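Side-chain contacts in DNA replication licensing factor MCM related protein (Thermoplasma acidophilum, PDB 4ME3), which is the N-terminal domain of an archaeal MCM protein that probably acts as an ATP-driven helicase on single-stranded DNA during replication: residues R16-D19 against L20-F24; H38-Y41 against P42-T46; E77-I80 against L81-L85. All coordinates share one frame; numbering follows the deposited sequence.

Contact 1 of 3, residues R16-D19 against L20-F24; sequences RIKD and LWRDF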
ATOM      1  N   ARG A  16      13.393 -10.571 -11.641  1.00 18.46           N
ATOM      2  CA  ARG A  16      12.528 -11.462 -12.405  1.00 17.11           C
ATOM      3  C   ARG A  16      11.066 -11.055 -12.273  1.00 20.13           C
ATOM      4  O   ARG A  16      10.305 -11.129 -13.240  1.00 18.04           O
ATOM      5  CB  ARG A  16      12.698 -12.915 -11.957  1.00 24.91           C
ATOM      6  CG  ARG A  16      11.575 -13.822 -12.446  1.00 35.61           C
ATOM      7  CD  ARG A  16      12.063 -15.216 -12.800  1.00 51.97           C
ATOM      8  NE  ARG A  16      10.967 -16.066 -13.264  1.00 48.55           N
ATOM      9  CZ  ARG A  16      10.515 -16.103 -14.516  1.00 47.61           C
ATOM     10  NH1 ARG A  16      11.059 -15.338 -15.456  1.00 46.64           N
ATOM     11  NH2 ARG A  16       9.511 -16.910 -14.831  1.00 49.67           N
ATOM     12  N   ILE A  17      10.674 -10.636 -11.074  1.00 20.28           N
ATOM     13  CA  ILE A  17       9.299 -10.208 -10.842  1.00 14.98           C
ATOM     14  C   ILE A  17       9.017  -8.952 -11.659  1.00 14.61           C
ATOM     15  O   ILE A  17       7.973  -8.841 -12.301  1.00 14.73           O
ATOM     16  CB  ILE A  17       9.028  -9.963  -9.344  1.00 16.52           C
ATOM     17  CG1 ILE A  17       9.082 -11.287  -8.582  1.00 19.29           C
ATOM     18  CG2 ILE A  17       7.667  -9.313  -9.141  1.00 13.80           C
ATOM     19  CD1 ILE A  17       8.996 -11.135  -7.070  1.00 22.52           C
ATOM     20  N   LYS A  18       9.961  -8.016 -11.656  1.00 16.12           N
ATOM     21  CA  LYS A  18       9.809  -6.789 -12.425  1.00 18.92           C
ATOM     22  C   LYS A  18       9.746  -7.086 -13.923  1.00 18.97           C
ATOM     23  O   LYS A  18       8.961  -6.474 -14.647  1.00 16.49           O
ATOM     24  CB  LYS A  18      10.944  -5.812 -12.112  1.00 17.47           C
ATOM     25  CG  LYS A  18      10.876  -5.243 -10.702  1.00 21.69           C
ATOM     26  CD  LYS A  18      12.116  -4.439 -10.346  1.00 27.95           C
ATOM     27  CE  LYS A  18      12.126  -3.086 -11.030  1.00 40.10           C
ATOM     28  NZ  LYS A  18      13.296  -2.267 -10.604  1.00 50.92           N
ATOM     29  N   ASP A  19      10.559  -8.030 -14.388  1.00 17.79           N
ATOM     30  CA  ASP A  19      10.534  -8.415 -15.798  1.00 20.17           C
ATOM     31  C   ASP A  19       9.166  -8.968 -16.182  1.00 17.55           C
ATOM     32  O   ASP A  19       8.662  -8.687 -17.263  1.00 18.88           O
ATOM     33  CB  ASP A  19      11.623  -9.445 -16.107  1.00 19.11           C
ATOM     34  CG  ASP A  19      12.996  -8.818 -16.249  1.00 34.39           C
ATOM     35  OD1 ASP A  19      13.075  -7.600 -16.518  1.00 42.39           O
ATOM     36  OD2 ASP A  19      14.001  -9.545 -16.102  1.00 47.77           O
ATOM     37  N   LEU A  20       8.566  -9.749 -15.290  1.00 15.30           N
ATOM     38  CA  LEU A  20       7.238 -10.303 -15.532  1.00 13.09           C
ATOM     39  C   LEU A  20       6.182  -9.194 -15.643  1.00 14.58           C
ATOM     40  O   LEU A  20       5.316  -9.236 -16.519  1.00 14.21           O
ATOM     41  CB  LEU A  20       6.872 -11.303 -14.434  1.00 17.23           C
ATOM     42  CG  LEU A  20       7.619 -12.638 -14.514  1.00 20.91           C
ATOM     43  CD1 LEU A  20       7.525 -13.401 -13.204  1.00 24.46           C
ATOM     44  CD2 LEU A  20       7.079 -13.481 -15.653  1.00 22.65           C
ATOM     45  N   TRP A  21       6.254  -8.202 -14.759  1.00 14.30           N
ATOM     46  CA  TRP A  21       5.344  -7.061 -14.839  1.00 11.78           C
ATOM     47  C   TRP A  21       5.533  -6.303 -16.147  1.00 11.86           C
ATOM     48  O   TRP A  21       4.562  -5.905 -16.789  1.00 14.32           O
ATOM     49  CB  TRP A  21       5.566  -6.094 -13.675  1.00 12.36           C
ATOM     50  CG  TRP A  21       4.861  -6.474 -12.411  1.00 13.55           C
ATOM     51  CD1 TRP A  21       5.439  -6.836 -11.228  1.00 14.68           C
ATOM     52  CD2 TRP A  21       3.445  -6.529 -12.198  1.00 12.26           C
ATOM     53  NE1 TRP A  21       4.471  -7.113 -10.294  1.00 12.11           N
ATOM     54  CE2 TRP A  21       3.238  -6.930 -10.863  1.00 10.19           C
ATOM     55  CE3 TRP A  21       2.334  -6.277 -13.004  1.00 11.09           C
ATOM     56  CZ2 TRP A  21       1.965  -7.079 -10.316  1.00 11.42           C
ATOM     57  CZ3 TRP A  21       1.071  -6.428 -12.462  1.00 13.71           C
ATOM     58  CH2 TRP A  21       0.897  -6.825 -11.131  1.00 10.92           C
ATOM     59  N   ARG A  22       6.786  -6.085 -16.532  1.00 13.43           N
ATOM     60  CA  ARG A  22       7.084  -5.328 -17.745  1.00 15.38           C
ATOM     61  C   ARG A  22       6.393  -5.929 -18.966  1.00 14.71           C
ATOM     62  O   ARG A  22       5.746  -5.218 -19.735  1.00 15.16           O
ATOM     63  CB  ARG A  22       8.594  -5.262 -17.987  1.00 16.76           C
ATOM     64  CG  ARG A  22       9.326  -4.323 -17.048  1.00 19.48           C
ATOM     65  CD  ARG A  22      10.739  -4.035 -17.528  1.00 26.79           C
ATOM     66  NE  ARG A  22      11.513  -3.322 -16.518  1.00 25.54           N
ATOM     67  CZ  ARG A  22      12.214  -3.910 -15.554  1.00 30.02           C
ATOM     68  NH1 ARG A  22      12.255  -5.232 -15.460  1.00 39.53           N
ATOM     69  NH2 ARG A  22      12.883  -3.173 -14.678  1.00 39.45           N
ATOM     70  N   ASP A  23       6.535  -7.235 -19.144  1.00 12.97           N
ATOM     71  CA  ASP A  23       5.912  -7.909 -20.274  1.00 14.58           C
ATOM     72  C   ASP A  23       4.394  -7.867 -20.161  1.00 19.79           C
ATOM     73  O   ASP A  23       3.692  -7.708 -21.159  1.00 14.67           O
ATOM     74  CB  ASP A  23       6.381  -9.359 -20.355  1.00 16.16           C
ATOM     75  CG  ASP A  23       7.725  -9.506 -21.024  1.00 22.98           C
ATOM     76  OD1 ASP A  23       8.178  -8.545 -21.677  1.00 28.67           O
ATOM     77  OD2 ASP A  23       8.320 -10.598 -20.895  1.00 27.72           O
ATOM     78  N   PHE A  24       3.885  -8.007 -18.940  1.00 14.42           N
ATOM     79  CA  PHE A  24       2.443  -8.016 -18.727  1.00 11.65           C
ATOM     80  C   PHE A  24       1.791  -6.703 -19.156  1.00 13.34           C
ATOM     81  O   PHE A  24       0.799  -6.699 -19.890  1.00 11.69           O
ATOM     82  CB  PHE A  24       2.105  -8.292 -17.260  1.00 10.97           C
ATOM     83  CG  PHE A  24       0.655  -8.096 -16.945  1.00  9.40           C
ATOM     84  CD1 PHE A  24      -0.279  -9.052 -17.315  1.00 12.47           C
ATOM     85  CD2 PHE A  24       0.219  -6.947 -16.313  1.00  9.80           C
ATOM     86  CE1 PHE A  24      -1.619  -8.867 -17.043  1.00 11.52           C
ATOM     87  CE2 PHE A  24      -1.120  -6.755 -16.044  1.00 11.95           C
ATOM     88  CZ  PHE A  24      -2.040  -7.717 -16.407  1.00 10.80           C
TER
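Asp19 and Arg22, three residues apart on helix 14-27 of the MCM N-terminal domain, form the one salt bridge within this contact: Asp19 OD1 lies 2.7 Å from Arg22 NH1. The oxygen comes in at the edge of the guanidinium, near its plane, but the carboxylate plane is turned 54° from it, so the two groups do not meet as a flat, two-pronged pair. Arg22 runs extended from CG to NE, which carries its guanidinium back along the helix to lie beside Lys18. There Arg22 NH1 stands 3.6 Å from Lys18 CB.

The apolar pair is Ile17 and Trp21, which run alongside one another in the same direction, with Ile17 CG2 3.9 Å from Trp21 CD1. Trp21 NE1 bonds to Tyr72 O, placing the indole against helix 69-84.

Leu20 meets a charged group instead: its CD1 methyl lies over one flat face of the Arg16 guanidinium, 4.2 Å above the plane.

The backbone bonds are regular i to i+4 alpha-helical ones, among them Trp21 N to Ile17 O at 3.1 Å.

Lys18 and Arg22 bring like charges within 4.2 Å (NZ to NH2), and acceptors lie beside both: Asp19 and Asp83 share the Arg22 guanidinium, NE facing Asp83, while Lys18 NZ probably bonds to Gln82 OE1. The carboxylates would be expected to offset part of the repulsion between the lysine and the arginine.

Contact 2 of 3, residues H38-Y41 against P42-T46; sequences HQEY and PEVRT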
ATOM      1  N   HIS A  38       0.244   9.188 -16.797  1.00 21.40           N
ATOM      2  CA  HIS A  38       1.483   9.953 -16.857  1.00 20.63           C
ATOM      3  C   HIS A  38       1.214  11.448 -17.033  1.00 27.51           C
ATOM      4  O   HIS A  38       1.882  12.288 -16.426  1.00 25.72           O
ATOM      5  CB  HIS A  38       2.339   9.431 -18.010  1.00 28.08           C
ATOM      6  CG  HIS A  38       3.511  10.300 -18.342  1.00 32.27           C
ATOM      7  ND1 HIS A  38       4.785  10.030 -17.898  1.00 38.43           N
ATOM      8  CD2 HIS A  38       3.601  11.430 -19.084  1.00 40.30           C
ATOM      9  CE1 HIS A  38       5.612  10.959 -18.347  1.00 33.63           C
ATOM     10  NE2 HIS A  38       4.918  11.820 -19.068  1.00 42.98           N
ATOM     11  N   GLN A  39       0.230  11.772 -17.861  1.00 28.14           N
ATOM     12  CA  GLN A  39      -0.096  13.162 -18.157  1.00 31.78           C
ATOM     13  C   GLN A  39      -0.685  13.894 -16.954  1.00 39.47           C
ATOM     14  O   GLN A  39      -0.693  15.125 -16.915  1.00 36.67           O
ATOM     15  CB  GLN A  39      -1.080  13.232 -19.326  1.00 35.94           C
ATOM     16  CG  GLN A  39      -0.489  12.782 -20.649  1.00 31.71           C
ATOM     17  CD  GLN A  39       0.749  13.571 -21.031  1.00 45.81           C
ATOM     18  OE1 GLN A  39       1.785  12.997 -21.366  1.00 52.85           O
ATOM     19  NE2 GLN A  39       0.646  14.895 -20.987  1.00 53.01           N
ATOM     20  N   GLU A  40      -1.175  13.139 -15.976  1.00 27.11           N
ATOM     21  CA  GLU A  40      -1.857  13.727 -14.830  1.00 27.50           C
ATOM     22  C   GLU A  40      -1.141  13.426 -13.513  1.00 30.50           C
ATOM     23  O   GLU A  40      -1.621  13.789 -12.440  1.00 30.75           O
ATOM     24  CB  GLU A  40      -3.300  13.231 -14.781  1.00 30.29           C
ATOM     25  CG  GLU A  40      -4.066  13.486 -16.070  1.00 34.87           C
ATOM     26  CD  GLU A  40      -5.486  12.959 -16.026  1.00 53.41           C
ATOM     27  OE1 GLU A  40      -5.942  12.396 -17.044  1.00 61.45           O
ATOM     28  OE2 GLU A  40      -6.151  13.116 -14.980  1.00 63.44           O
ATOM     29  N   TYR A  41       0.010  12.768 -13.601  1.00 28.39           N
ATOM     30  CA  TYR A  41       0.827  12.482 -12.428  1.00 29.57           C
ATOM     31  C   TYR A  41       1.481  13.770 -11.928  1.00 35.96           C
ATOM     32  O   TYR A  41       1.824  14.638 -12.731  1.00 34.38           O
ATOM     33  CB  TYR A  41       1.899  11.449 -12.785  1.00 28.73           C
ATOM     34  CG  TYR A  41       2.683  10.947 -11.599  1.00 24.50           C
ATOM     35  CD1 TYR A  41       2.189   9.923 -10.801  1.00 21.60           C
ATOM     36  CD2 TYR A  41       3.912  11.499 -11.270  1.00 27.99           C
ATOM     37  CE1 TYR A  41       2.896   9.466  -9.711  1.00 19.42           C
ATOM     38  CE2 TYR A  41       4.629  11.045 -10.180  1.00 27.68           C
ATOM     39  CZ  TYR A  41       4.116  10.028  -9.405  1.00 25.39           C
ATOM     40  OH  TYR A  41       4.826   9.573  -8.317  1.00 24.38           O
ATOM     41  N   PRO A  42       1.671  13.902 -10.601  1.00 38.32           N
ATOM     42  CA  PRO A  42       1.343  12.951  -9.532  1.00 38.87           C
ATOM     43  C   PRO A  42      -0.068  13.099  -8.964  1.00 41.38           C
ATOM     44  O   PRO A  42      -0.397  12.415  -7.993  1.00 40.70           O
ATOM     45  CB  PRO A  42       2.372  13.291  -8.455  1.00 40.73           C
ATOM     46  CG  PRO A  42       2.577  14.755  -8.609  1.00 45.12           C
ATOM     47  CD  PRO A  42       2.436  15.051 -10.083  1.00 30.52           C
ATOM     48  N   GLU A  43      -0.884  13.969  -9.550  1.00 39.73           N
ATOM     49  CA  GLU A  43      -2.248  14.164  -9.069  1.00 40.17           C
ATOM     50  C   GLU A  43      -3.055  12.880  -9.242  1.00 43.78           C
ATOM     51  O   GLU A  43      -3.870  12.525  -8.389  1.00 40.24           O
ATOM     52  CB  GLU A  43      -2.928  15.325  -9.799  1.00 52.66           C
ATOM     53  CG  GLU A  43      -2.407  16.701  -9.404  1.00 63.60           C
ATOM     54  CD  GLU A  43      -1.146  17.099 -10.150  1.00 67.37           C
ATOM     55  OE1 GLU A  43      -0.522  16.224 -10.787  1.00 56.56           O
ATOM     56  OE2 GLU A  43      -0.781  18.292 -10.104  1.00 83.57           O
ATOM     57  N   VAL A  44      -2.822  12.194 -10.356  1.00 27.69           N
ATOM     58  CA  VAL A  44      -3.379  10.866 -10.578  1.00 28.16           C
ATOM     59  C   VAL A  44      -2.228   9.874 -10.493  1.00 17.95           C
ATOM     60  O   VAL A  44      -1.224  10.017 -11.185  1.00 21.52           O
ATOM     61  CB  VAL A  44      -4.051  10.756 -11.956  1.00 34.17           C
ATOM     62  CG1 VAL A  44      -4.631   9.364 -12.161  1.00 31.67           C
ATOM     63  CG2 VAL A  44      -5.134  11.816 -12.099  1.00 39.65           C
ATOM     64  N   ARG A  45      -2.361   8.871  -9.634  1.00 18.31           N
ATOM     65  CA  ARG A  45      -1.243   7.979  -9.368  1.00 13.61           C
ATOM     66  C   ARG A  45      -1.705   6.586  -8.967  1.00 13.43           C
ATOM     67  O   ARG A  45      -1.111   5.967  -8.086  1.00 14.06           O
ATOM     68  CB  ARG A  45      -0.369   8.563  -8.265  1.00 19.63           C
ATOM     69  CG  ARG A  45      -1.119   8.824  -6.973  1.00 19.32           C
ATOM     70  CD  ARG A  45      -0.202   9.401  -5.926  1.00 27.94           C
ATOM     71  NE  ARG A  45      -0.916   9.738  -4.698  1.00 26.49           N
ATOM     72  CZ  ARG A  45      -0.499  10.638  -3.815  1.00 27.54           C
ATOM     73  NH1 ARG A  45       0.631  11.304  -4.015  1.00 29.84           N
ATOM     74  NH2 ARG A  45      -1.219  10.883  -2.732  1.00 23.47           N
ATOM     75  N   THR A  46      -2.760   6.108  -9.621  1.00 12.98           N
ATOM     76  CA  THR A  46      -3.285   4.770  -9.385  1.00 15.19           C
ATOM     77  C   THR A  46      -3.598   4.057 -10.696  1.00 17.49           C
ATOM     78  O   THR A  46      -4.162   4.646 -11.619  1.00 14.12           O
ATOM     79  CB  THR A  46      -4.583   4.814  -8.561  1.00 15.82           C
ATOM     80  OG1 THR A  46      -4.346   5.489  -7.321  1.00 17.01           O
ATOM     81  CG2 THR A  46      -5.095   3.406  -8.283  1.00 17.79           C
TER
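Pro42 lies across the Tyr41 ring at about a right angle, its CA 3.4 Å from the ring centroid and only 20° off the ring normal, a CH-pi contact over the face. CB of the same proline stands over that ring too, 3.5 Å above its plane. The peptide bond before Pro42 is cis, and this, with Tyr41 CG anti to the backbone N (chi1 -172°), folds the aromatic ring back onto its neighbour. Farther along the ring, Arg45 CB reaches Tyr41 CE1 at 3.7 Å, approaching obliquely; its extended chain then leads off to a salt bridge with Asp222.

An aromatic ring packed face-on against a following cis-proline is a familiar local arrangement. Here the cis bond and the backbone angles of Tyr41 and Pro42 make a type VI turn, VIa-like, in the loop between helix 31-38 and strand 46-50. Across it Val44 N donates to Glu40 O at 2.9 Å, from well above the carbonyl plane, 47° out of it. Tyr41 OH bonds to Ile95 O, pinning the far end of the ring. An alanine in place of Tyr41 would probably leave the face of Pro42 without its ring and Ile95 O without the hydroxyl.

Glu40 and Val44 flank each other: Val44 CG2 packs 3.5 Å from Glu40 CB, and the extended glutamate chain brings Glu40 OE2 to 3.3 Å from that same methyl.

Contact 3 of 3, residues E77-I80 against L81-L85; sequences EEVI and LQDYL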
ATOM      1  N   GLU A  77       4.762  -1.464  -9.026  1.00 11.14           N
ATOM      2  CA  GLU A  77       4.794  -0.015  -8.866  1.00 11.42           C
ATOM      3  C   GLU A  77       6.148   0.551  -9.294  1.00 13.39           C
ATOM      4  O   GLU A  77       6.208   1.582  -9.969  1.00 15.97           O
ATOM      5  CB  GLU A  77       4.444   0.370  -7.418  1.00 12.34           C
ATOM      6  CG  GLU A  77       2.969   0.141  -7.094  1.00 14.49           C
ATOM      7  CD  GLU A  77       2.644   0.161  -5.607  1.00 22.38           C
ATOM      8  OE1 GLU A  77       3.577   0.207  -4.776  1.00 21.23           O
ATOM      9  OE2 GLU A  77       1.437   0.115  -5.276  1.00 18.78           O
ATOM     10  N   GLU A  78       7.228  -0.129  -8.929  1.00 11.81           N
ATOM     11  CA  GLU A  78       8.566   0.304  -9.319  1.00 16.53           C
ATOM     12  C   GLU A  78       8.729   0.335 -10.836  1.00 16.98           C
ATOM     13  O   GLU A  78       9.320   1.264 -11.379  1.00 20.04           O
ATOM     14  CB  GLU A  78       9.636  -0.597  -8.701  1.00 17.94           C
ATOM     15  CG  GLU A  78       9.820  -0.394  -7.204  1.00 27.91           C
ATOM     16  CD  GLU A  78      10.965  -1.214  -6.642  1.00 40.54           C
ATOM     17  OE1 GLU A  78      11.847  -1.623  -7.428  1.00 50.44           O
ATOM     18  OE2 GLU A  78      10.982  -1.453  -5.417  1.00 45.26           O
ATOM     19  N   VAL A  79       8.203  -0.679 -11.515  1.00 17.10           N
ATOM     20  CA  VAL A  79       8.273  -0.731 -12.972  1.00 16.75           C
ATOM     21  C   VAL A  79       7.549   0.461 -13.593  1.00 17.16           C
ATOM     22  O   VAL A  79       8.054   1.099 -14.515  1.00 17.29           O
ATOM     23  CB  VAL A  79       7.677  -2.042 -13.518  1.00 16.74           C
ATOM     24  CG1 VAL A  79       7.464  -1.949 -15.023  1.00 20.33           C
ATOM     25  CG2 VAL A  79       8.583  -3.213 -13.179  1.00 18.87           C
ATOM     26  N   ILE A  80       6.364   0.765 -13.082  1.00 13.65           N
ATOM     27  CA  ILE A  80       5.609   1.915 -13.555  1.00 14.23           C
ATOM     28  C   ILE A  80       6.383   3.210 -13.317  1.00 19.29           C
ATOM     29  O   ILE A  80       6.490   4.047 -14.208  1.00 15.11           O
ATOM     30  CB  ILE A  80       4.233   1.989 -12.880  1.00 13.76           C
ATOM     31  CG1 ILE A  80       3.353   0.843 -13.390  1.00 15.77           C
ATOM     32  CG2 ILE A  80       3.571   3.330 -13.154  1.00 16.17           C
ATOM     33  CD1 ILE A  80       2.053   0.667 -12.640  1.00 18.60           C
ATOM     34  N   LEU A  81       6.943   3.363 -12.123  1.00 16.88           N
ATOM     35  CA  LEU A  81       7.670   4.584 -11.781  1.00 18.90           C
ATOM     36  C   LEU A  81       8.955   4.750 -12.594  1.00 22.29           C
ATOM     37  O   LEU A  81       9.285   5.857 -13.026  1.00 25.75           O
ATOM     38  CB  LEU A  81       7.995   4.604 -10.289  1.00 19.43           C
ATOM     39  CG  LEU A  81       6.804   4.878  -9.370  1.00 16.04           C
ATOM     40  CD1 LEU A  81       7.142   4.496  -7.929  1.00 23.40           C
ATOM     41  CD2 LEU A  81       6.394   6.335  -9.449  1.00 20.23           C
ATOM     42  N   GLN A  82       9.673   3.652 -12.802  1.00 17.26           N
ATOM     43  CA  GLN A  82      10.965   3.700 -13.482  1.00 21.83           C
ATOM     44  C   GLN A  82      10.845   3.710 -15.005  1.00 25.41           C
ATOM     45  O   GLN A  82      11.565   4.441 -15.684  1.00 27.27           O
ATOM     46  CB  GLN A  82      11.834   2.515 -13.049  1.00 24.52           C
ATOM     47  CG  GLN A  82      12.221   2.539 -11.578  1.00 36.34           C
ATOM     48  CD  GLN A  82      13.084   1.354 -11.181  1.00 46.05           C
ATOM     49  OE1 GLN A  82      13.162   0.357 -11.898  1.00 46.28           O
ATOM     50  NE2 GLN A  82      13.740   1.463 -10.032  1.00 45.01           N
ATOM     51  N   ASP A  83       9.940   2.897 -15.541  1.00 19.28           N
ATOM     52  CA  ASP A  83       9.846   2.711 -16.987  1.00 21.01           C
ATOM     53  C   ASP A  83       8.892   3.695 -17.671  1.00 23.57           C
ATOM     54  O   ASP A  83       9.087   4.044 -18.837  1.00 21.86           O
ATOM     55  CB  ASP A  83       9.407   1.280 -17.307  1.00 18.77           C
ATOM     56  CG  ASP A  83      10.458   0.246 -16.943  1.00 25.46           C
ATOM     57  OD1 ASP A  83      11.494   0.614 -16.348  1.00 26.41           O
ATOM     58  OD2 ASP A  83      10.241  -0.946 -17.248  1.00 24.40           O
ATOM     59  N   TYR A  84       7.861   4.135 -16.957  1.00 17.73           N
ATOM     60  CA  TYR A  84       6.817   4.953 -17.566  1.00 19.87           C
ATOM     61  C   TYR A  84       6.773   6.401 -17.078  1.00 23.21           C
ATOM     62  O   TYR A  84       6.596   7.317 -17.876  1.00 18.97           O
ATOM     63  CB  TYR A  84       5.445   4.316 -17.336  1.00 15.70           C
ATOM     64  CG  TYR A  84       5.217   3.040 -18.107  1.00 17.39           C
ATOM     65  CD1 TYR A  84       5.638   1.818 -17.603  1.00 16.05           C
ATOM     66  CD2 TYR A  84       4.571   3.057 -19.336  1.00 18.41           C
ATOM     67  CE1 TYR A  84       5.425   0.652 -18.300  1.00 13.23           C
ATOM     68  CE2 TYR A  84       4.354   1.891 -20.042  1.00 20.19           C
ATOM     69  CZ  TYR A  84       4.782   0.693 -19.520  1.00 18.23           C
ATOM     70  OH  TYR A  84       4.566  -0.471 -20.221  1.00 20.58           O
ATOM     71  N   LEU A  85       6.923   6.612 -15.774  1.00 18.42           N
ATOM     72  CA  LEU A  85       6.660   7.926 -15.192  1.00 18.38           C
ATOM     73  C   LEU A  85       7.922   8.702 -14.840  1.00 18.96           C
ATOM     74  O   LEU A  85       7.843   9.813 -14.320  1.00 28.05           O
ATOM     75  CB  LEU A  85       5.802   7.771 -13.934  1.00 18.69           C
ATOM     76  CG  LEU A  85       4.437   7.113 -14.138  1.00 20.62           C
ATOM     77  CD1 LEU A  85       3.749   6.900 -12.798  1.00 25.99           C
ATOM     78  CD2 LEU A  85       3.571   7.949 -15.056  1.00 26.03           C
TER
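Ile80 has CG1 anti to the carbonyl carbon (chi1 -70°), which leaves CG2 anti to the backbone N and directed along the helix toward Leu85. Leu85 also sets its CG anti to the carbonyl carbon, and the two side chains extend next to each other with a common heading, Ile80 CG2 3.6 Å from Leu85 CD1. Both also pack on Phe96, which joins this apolar pair to the loop before strand 97-101.

Val79 and Asp83 meet one turn apart on another side of the helix. CG1 of Val79 is 3.7 Å from Asp83 OD2, an oxygen that also forms a salt bridge with Arg22 NE of helix 14-27.

The segments form the last turns of helix 69-84, and its regular i to i+4 pattern changes there. Asp83 N still bonds to Val79 O, at 2.8 Å. Beyond it Ile80 O accepts two bonds, from Tyr84 N at 3.1 Å and from Leu85 N at 3.0 Å. The Leu85 bond, i to i+5, is the mark of a pi-type turn and comes in nearly along the C=O axis, whereas the donor Tyr84 N stands above the carbonyl plane, 40° out of it. One carbonyl thus grips two successive amides as the wider turn forms.

Tyr84 presents its ring edge to Val79 O, with CD1 4.0 Å from that oxygen, and its hydroxyl bonds to Ser31. Gln82 CG, placed by chi1 (-65°), lies 3.2 Å from Glu78 O; the chain then runs out extended, and its OE1 probably accepts a bond from Lys18 NZ. Glu77 OE2 is bonded by Leu98 N.

Along the chain the order is contact 1 on helix 14-27, contact 2 in the turn between helix 31-38 and strand 46-50, and contact 3 at the end of helix 69-84; all three belong to the N-terminal domain of the MCM protein and lie away from the zinc site. Contact 3 is the hub: its centre is about 11 Å from that of contact 1 and about 12 Å from that of contact 2, and it touches both. Polar links and Val79 bind it to contact 1, whereas Leu81 and Leu85 pack on Tyr41 and His38 of contact 2. Contacts 1 and 2, about 12 Å apart at their nearest atoms, do not touch each other, and the C-terminal part of helix 69-84 meets both.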